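Local structure of regulatory protein RecX (Lactobacillus salivarius, 3E3V) at residues 31-34 and 35-39; 76-79 and 80-84. The protein probably modulates the activity of the recombinase RecA, and is seen here as a largely helical piece built from three three-helix domains. All blocks are in the same frame, centred on the assembly; numbering follows the deposited sequence.

In the fold
Interactions 1 and 2 occupy different three-helix domains of the RecX chain, the first and the second, and follow one another along the sequence. Their centres lie about 21 Å apart and their nearest atoms about 8 Å apart, so they do not touch. Helix 67-81 relates them: Asp67 and Tyr70 near its start meet Thr34 of interaction 1, while its last turns form interaction 2. The two are complementary in kind: in 31-39, Thr34 caps the start of helix 35-39, whereas 76-84 closes the end of helix 67-81. Interaction 1 is partly buried where two domains meet; interaction 2 is a surface contact from which Asp83 reaches Lys149 and Leu122 further along the chain.

Interaction 1: residues 31-34 and 35-39; sequences QLRT and RKEVE
The guanidinium of Arg33 and the carboxylate of Glu37 stand almost perpendicular, their planes 85° apart, with OE2 of Glu37 approaching the guanidinium obliquely; CB of Gln31 lies over the centre of one guanidinium face. This pair flanks a capping box, in which Thr34 at the N-cap and Glu37 three residues on exchange bonds at the start of helix 35-39. One half of the box is Glu37 N to Thr34 OG1, 3.0 Å; the other is Thr34 N to Glu37 OE1, 2.9 Å and close to straight at 163°. In the latter, OE1 uses its anti lone pair, the one turned away from OE2.

Glu37 has its CG anti to its own carbonyl carbon (chi1 -85°) and an extended chain beyond, which carries the carboxylate back past Thr34 to Arg33. Its OE2 forms a salt bridge with NH1 of Arg33 at 3.4 Å, the hydrogen bond within it weak, and another salt bridge with NZ of Lys96, whose carbonyl oxygen is also bonded to Thr34 OG1. Residues 31-39 of the first domain are thereby joined to the second. Two positive partners would probably favour an ionised Glu37.

Arg35 runs out extended to Glu39, whose OE2 sits at the guanidinium edge, 2.6 Å from NE. One residue on from Glu37, CG2 of Val38 packs 3.8 Å from CB of Arg33.

Interaction 2: residues 76-79 and 80-84; sequences RTMM and NTSDK
The carbonyl oxygen of Met78 is gripped twice by Ser82, from opposite faces of its plane: OG of Ser82 comes to 2.6 Å of Met78 O, and N of Ser82 to 2.9 Å of the same atom. Neither donor lies in that plane; both are tilted out of it, OG by 30°. One residue earlier in the chain, Thr77 O also takes two bonds from a single residue. Thr81 N approaches it at 2.7 Å nearly in line with the C=O bond, whereas Thr81 OG1, 2.8 Å from Thr77 O, stands above the carbonyl plane.

Both hydroxyls can fold back because each lies between its own backbone N and carbonyl carbon (chi1 64° in Thr81, 80° in Ser82). Ser82 OG has a further task, accepting a hydrogen bond from the backbone N of Lys84 at 3.3 Å. The chain of Met78 bends at chi2 and chi3, which brings CE against the same serine, 3.6 Å from Ser82 CB, with CG of Lys84 close by; the methionine also touches Ile89 and Asn92 of helix 86-94. Without the Ser82 hydroxyl, as with an alanine here, Lys84 N is likely to be left without this acceptor and Met78 O with one bond fewer, so that the turn is held less firmly.

Beyond the serine, Lys84 NZ pairs with Asp83 OD1 at 3.0 Å, and OD2 of that aspartate is bridged to Lys149. With Ser82 the first residue to depart from helical backbone angles, the arrangement is a helix C-terminus leading straight into an ST turn, here joining helices 67-81 and 86-94 of the second three-helix domain.

Interaction 1: residues 31-34 and 35-39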
ATOM      1  N   GLN A  31      -0.358  -0.656 -16.279  1.00 51.79           N
ATOM      2  CA  GLN A  31      -0.141  -0.349 -14.867  1.00 50.46           C
ATOM      3  C   GLN A  31       1.307  -0.449 -14.400  1.00 48.88           C
ATOM      4  O   GLN A  31       2.198  -0.858 -15.145  1.00 49.68           O
ATOM      5  CB  GLN A  31      -1.009  -1.275 -14.005  1.00 50.96           C
ATOM      6  CG  GLN A  31      -2.498  -0.942 -14.035  1.00 52.58           C
ATOM      7  CD  GLN A  31      -3.354  -1.987 -13.337  1.00 52.71           C
ATOM      8  OE1 GLN A  31      -3.633  -3.053 -13.889  1.00 52.57           O
ATOM      9  NE2 GLN A  31      -3.766  -1.687 -12.113  1.00 54.00           N
ATOM     10  N   LEU A  32       1.522  -0.063 -13.150  1.00 45.51           N
ATOM     11  CA  LEU A  32       2.833  -0.125 -12.526  1.00 41.69           C
ATOM     12  C   LEU A  32       2.857  -1.524 -11.895  1.00 39.22           C
ATOM     13  O   LEU A  32       1.816  -2.015 -11.460  1.00 39.53           O
ATOM     14  CB  LEU A  32       2.945   0.970 -11.454  1.00 39.39           C
ATOM     15  CG  LEU A  32       4.306   1.637 -11.209  1.00 38.71           C
ATOM     16  CD1 LEU A  32       4.757   2.385 -12.459  1.00 35.15           C
ATOM     17  CD2 LEU A  32       4.187   2.615 -10.034  1.00 37.00           C
ATOM     18  N   ARG A  33       4.017  -2.178 -11.862  1.00 36.36           N
ATOM     19  CA  ARG A  33       4.103  -3.528 -11.296  1.00 32.95           C
ATOM     20  C   ARG A  33       5.328  -3.710 -10.407  1.00 31.59           C
ATOM     21  O   ARG A  33       6.390  -3.145 -10.682  1.00 28.56           O
ATOM     22  CB  ARG A  33       4.155  -4.570 -12.424  1.00 34.08           C
ATOM     23  CG  ARG A  33       2.980  -4.548 -13.380  1.00 37.20           C
ATOM     24  CD  ARG A  33       1.690  -4.948 -12.678  1.00 41.69           C
ATOM     25  NE  ARG A  33       0.546  -4.972 -13.584  1.00 46.19           N
ATOM     26  CZ  ARG A  33      -0.722  -5.013 -13.181  1.00 49.16           C
ATOM     27  NH1 ARG A  33      -1.012  -5.034 -11.884  1.00 50.41           N
ATOM     28  NH2 ARG A  33      -1.704  -5.030 -14.074  1.00 48.65           N
ATOM     29  N   THR A  34       5.184  -4.501  -9.341  1.00 30.53           N
ATOM     30  CA  THR A  34       6.300  -4.752  -8.437  1.00 30.28           C
ATOM     31  C   THR A  34       7.212  -5.700  -9.178  1.00 29.12           C
ATOM     32  O   THR A  34       6.804  -6.302 -10.168  1.00 30.46           O
ATOM     33  CB  THR A  34       5.888  -5.468  -7.115  1.00 29.74           C
ATOM     34  OG1 THR A  34       5.491  -6.811  -7.410  1.00 31.17           O
ATOM     35  CG2 THR A  34       4.748  -4.742  -6.412  1.00 27.00           C
ATOM     36  N   ARG A  35       8.442  -5.833  -8.700  1.00 29.56           N
ATOM     37  CA  ARG A  35       9.395  -6.741  -9.322  1.00 31.97           C
ATOM     38  C   ARG A  35       8.816  -8.152  -9.345  1.00 33.94           C
ATOM     39  O   ARG A  35       8.811  -8.815 -10.381  1.00 31.74           O
ATOM     40  CB  ARG A  35      10.714  -6.738  -8.543  1.00 32.86           C
ATOM     41  CG  ARG A  35      11.695  -7.816  -8.991  1.00 36.62           C
ATOM     42  CD  ARG A  35      13.031  -7.709  -8.268  1.00 38.38           C
ATOM     43  NE  ARG A  35      13.927  -8.798  -8.645  1.00 44.28           N
ATOM     44  CZ  ARG A  35      15.233  -8.822  -8.402  1.00 45.84           C
ATOM     45  NH1 ARG A  35      15.820  -7.807  -7.778  1.00 49.06           N
ATOM     46  NH2 ARG A  35      15.956  -9.868  -8.777  1.00 48.76           N
ATOM     47  N   LYS A  36       8.306  -8.597  -8.199  1.00 36.88           N
ATOM     48  CA  LYS A  36       7.741  -9.938  -8.088  1.00 38.34           C
ATOM     49  C   LYS A  36       6.546 -10.177  -9.017  1.00 38.96           C
ATOM     50  O   LYS A  36       6.369 -11.287  -9.529  1.00 39.91           O
ATOM     51  CB  LYS A  36       7.347 -10.227  -6.634  1.00 41.02           C
ATOM     52  CG  LYS A  36       7.304 -11.713  -6.307  1.00 41.82           C
ATOM     53  CD  LYS A  36       6.540 -11.989  -5.027  1.00 45.03           C
ATOM     54  CE  LYS A  36       6.408 -13.485  -4.781  1.00 44.14           C
ATOM     55  NZ  LYS A  36       5.522 -13.766  -3.615  1.00 47.08           N
ATOM     56  N   GLU A  37       5.721  -9.155  -9.237  1.00 39.38           N
ATOM     57  CA  GLU A  37       4.572  -9.298 -10.135  1.00 40.00           C
ATOM     58  C   GLU A  37       5.038  -9.653 -11.544  1.00 41.30           C
ATOM     59  O   GLU A  37       4.393 -10.434 -12.249  1.00 42.67           O
ATOM     60  CB  GLU A  37       3.755  -8.003 -10.200  1.00 41.13           C
ATOM     61  CG  GLU A  37       2.727  -7.830  -9.094  1.00 40.03           C
ATOM     62  CD  GLU A  37       1.899  -6.578  -9.287  1.00 40.37           C
ATOM     63  OE1 GLU A  37       2.483  -5.475  -9.286  1.00 38.41           O
ATOM     64  OE2 GLU A  37       0.665  -6.689  -9.451  1.00 41.28           O
ATOM     65  N   VAL A  38       6.148  -9.054 -11.965  1.00 40.19           N
ATOM     66  CA  VAL A  38       6.704  -9.321 -13.285  1.00 39.39           C
ATOM     67  C   VAL A  38       7.521 -10.603 -13.193  1.00 40.66           C
ATOM     68  O   VAL A  38       7.463 -11.455 -14.070  1.00 41.48           O
ATOM     69  CB  VAL A  38       7.635  -8.170 -13.755  1.00 37.55           C
ATOM     70  CG1 VAL A  38       8.154  -8.456 -15.158  1.00 36.49           C
ATOM     71  CG2 VAL A  38       6.887  -6.854 -13.743  1.00 34.61           C
ATOM     72  N   GLU A  39       8.271 -10.726 -12.104  1.00 43.00           N
ATOM     73  CA  GLU A  39       9.126 -11.873 -11.840  1.00 45.22           C
ATOM     74  C   GLU A  39       8.364 -13.189 -11.978  1.00 47.87           C
ATOM     75  O   GLU A  39       8.927 -14.197 -12.412  1.00 48.45           O
ATOM     76  CB  GLU A  39       9.722 -11.736 -10.444  1.00 45.96           C
ATOM     77  CG  GLU A  39      11.121 -12.257 -10.318  1.00 45.87           C
ATOM     78  CD  GLU A  39      11.856 -11.620  -9.162  1.00 47.01           C
ATOM     79  OE1 GLU A  39      11.329 -11.637  -8.022  1.00 47.38           O
ATOM     80  OE2 GLU A  39      12.968 -11.102  -9.397  1.00 46.46           O
TER

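Interaction 2: residues 76-79 and 80-84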
ATOM      1  N   ARG A  76       0.872   6.964  -1.572  1.00 22.25           N
ATOM      2  CA  ARG A  76       0.239   8.249  -1.864  1.00 22.45           C
ATOM      3  C   ARG A  76      -1.211   8.009  -2.305  1.00 21.01           C
ATOM      4  O   ARG A  76      -2.129   8.713  -1.889  1.00 19.25           O
ATOM      5  CB  ARG A  76       1.024   8.979  -2.966  1.00 24.40           C
ATOM      6  CG  ARG A  76       2.418   9.444  -2.525  1.00 30.04           C
ATOM      7  CD  ARG A  76       2.968  10.544  -3.442  1.00 33.67           C
ATOM      8  NE  ARG A  76       4.204  11.139  -2.930  1.00 38.90           N
ATOM      9  CZ  ARG A  76       5.425  10.679  -3.192  1.00 41.62           C
ATOM     10  NH1 ARG A  76       5.577   9.613  -3.971  1.00 43.35           N
ATOM     11  NH2 ARG A  76       6.493  11.273  -2.669  1.00 41.75           N
ATOM     12  N   THR A  77      -1.413   7.012  -3.155  1.00 19.28           N
ATOM     13  CA  THR A  77      -2.753   6.687  -3.607  1.00 23.41           C
ATOM     14  C   THR A  77      -3.684   6.365  -2.433  1.00 23.96           C
ATOM     15  O   THR A  77      -4.750   6.966  -2.312  1.00 23.90           O
ATOM     16  CB  THR A  77      -2.713   5.510  -4.594  1.00 23.62           C
ATOM     17  OG1 THR A  77      -2.055   5.945  -5.796  1.00 28.03           O
ATOM     18  CG2 THR A  77      -4.134   5.028  -4.937  1.00 24.59           C
ATOM     19  N   MET A  78      -3.270   5.443  -1.558  1.00 24.12           N
ATOM     20  CA  MET A  78      -4.089   5.071  -0.410  1.00 23.11           C
ATOM     21  C   MET A  78      -4.339   6.241   0.556  1.00 23.30           C
ATOM     22  O   MET A  78      -5.429   6.361   1.104  1.00 24.45           O
ATOM     23  CB  MET A  78      -3.467   3.871   0.325  1.00 22.06           C
ATOM     24  CG  MET A  78      -3.429   2.575  -0.501  1.00 20.97           C
ATOM     25  SD  MET A  78      -5.016   2.016  -1.180  1.00 17.26           S
ATOM     26  CE  MET A  78      -5.712   1.278   0.262  1.00 18.83           C
ATOM     27  N   MET A  79      -3.340   7.104   0.752  1.00 23.44           N
ATOM     28  CA  MET A  79      -3.465   8.279   1.623  1.00 22.28           C
ATOM     29  C   MET A  79      -4.562   9.193   1.075  1.00 24.16           C
ATOM     30  O   MET A  79      -5.373   9.762   1.818  1.00 23.13           O
ATOM     31  CB  MET A  79      -2.145   9.077   1.643  1.00 22.31           C
ATOM     32  CG  MET A  79      -1.026   8.535   2.523  1.00 20.41           C
ATOM     33  SD  MET A  79       0.511   9.486   2.238  1.00 15.93           S
ATOM     34  CE  MET A  79       0.061  11.086   2.803  1.00 21.03           C
ATOM     35  N   ASN A  80      -4.582   9.321  -0.245  1.00 26.59           N
ATOM     36  CA  ASN A  80      -5.547  10.185  -0.905  1.00 28.17           C
ATOM     37  C   ASN A  80      -6.906   9.580  -1.250  1.00 29.92           C
ATOM     38  O   ASN A  80      -7.909  10.291  -1.243  1.00 31.18           O
ATOM     39  CB  ASN A  80      -4.925  10.769  -2.171  1.00 27.18           C
ATOM     40  CG  ASN A  80      -3.750  11.677  -1.869  1.00 29.92           C
ATOM     41  OD1 ASN A  80      -3.778  12.440  -0.900  1.00 31.40           O
ATOM     42  ND2 ASN A  80      -2.714  11.614  -2.704  1.00 29.52           N
ATOM     43  N   THR A  81      -6.962   8.282  -1.530  1.00 29.12           N
ATOM     44  CA  THR A  81      -8.237   7.676  -1.917  1.00 29.04           C
ATOM     45  C   THR A  81      -8.846   6.662  -0.950  1.00 29.22           C
ATOM     46  O   THR A  81      -9.940   6.156  -1.208  1.00 29.19           O
ATOM     47  CB  THR A  81      -8.109   6.974  -3.279  1.00 27.01           C
ATOM     48  OG1 THR A  81      -7.176   5.891  -3.168  1.00 25.72           O
ATOM     49  CG2 THR A  81      -7.611   7.942  -4.338  1.00 25.61           C
ATOM     50  N   SER A  82      -8.161   6.355   0.149  1.00 26.10           N
ATOM     51  CA  SER A  82      -8.696   5.370   1.080  1.00 25.17           C
ATOM     52  C   SER A  82      -8.737   5.843   2.516  1.00 24.88           C
ATOM     53  O   SER A  82      -8.200   6.896   2.868  1.00 23.29           O
ATOM     54  CB  SER A  82      -7.889   4.062   1.005  1.00 25.27           C
ATOM     55  OG  SER A  82      -6.683   4.153   1.749  1.00 24.22           O
ATOM     56  N   ASP A  83      -9.395   5.046   3.345  1.00 24.42           N
ATOM     57  CA  ASP A  83      -9.515   5.346   4.760  1.00 26.49           C
ATOM     58  C   ASP A  83      -8.621   4.387   5.534  1.00 22.02           C
ATOM     59  O   ASP A  83      -8.770   4.250   6.740  1.00 22.56           O
ATOM     60  CB  ASP A  83     -10.971   5.177   5.208  1.00 30.35           C
ATOM     61  CG  ASP A  83     -11.543   3.815   4.826  1.00 34.41           C
ATOM     62  OD1 ASP A  83     -10.809   2.996   4.225  1.00 37.37           O
ATOM     63  OD2 ASP A  83     -12.729   3.561   5.118  1.00 39.16           O
ATOM     64  N   LYS A  84      -7.698   3.729   4.832  1.00 21.02           N
ATOM     65  CA  LYS A  84      -6.782   2.757   5.457  1.00 20.35           C
ATOM     66  C   LYS A  84      -5.550   3.389   6.128  1.00 20.51           C
ATOM     67  O   LYS A  84      -5.028   4.404   5.667  1.00 19.12           O
ATOM     68  CB  LYS A  84      -6.320   1.721   4.416  1.00 21.86           C
ATOM     69  CG  LYS A  84      -7.459   0.923   3.769  1.00 24.42           C
ATOM     70  CD  LYS A  84      -8.401   0.357   4.826  1.00 22.92           C
ATOM     71  CE  LYS A  84      -9.475  -0.511   4.194  1.00 26.70           C
ATOM     72  NZ  LYS A  84     -10.191   0.237   3.131  1.00 30.64           N
TER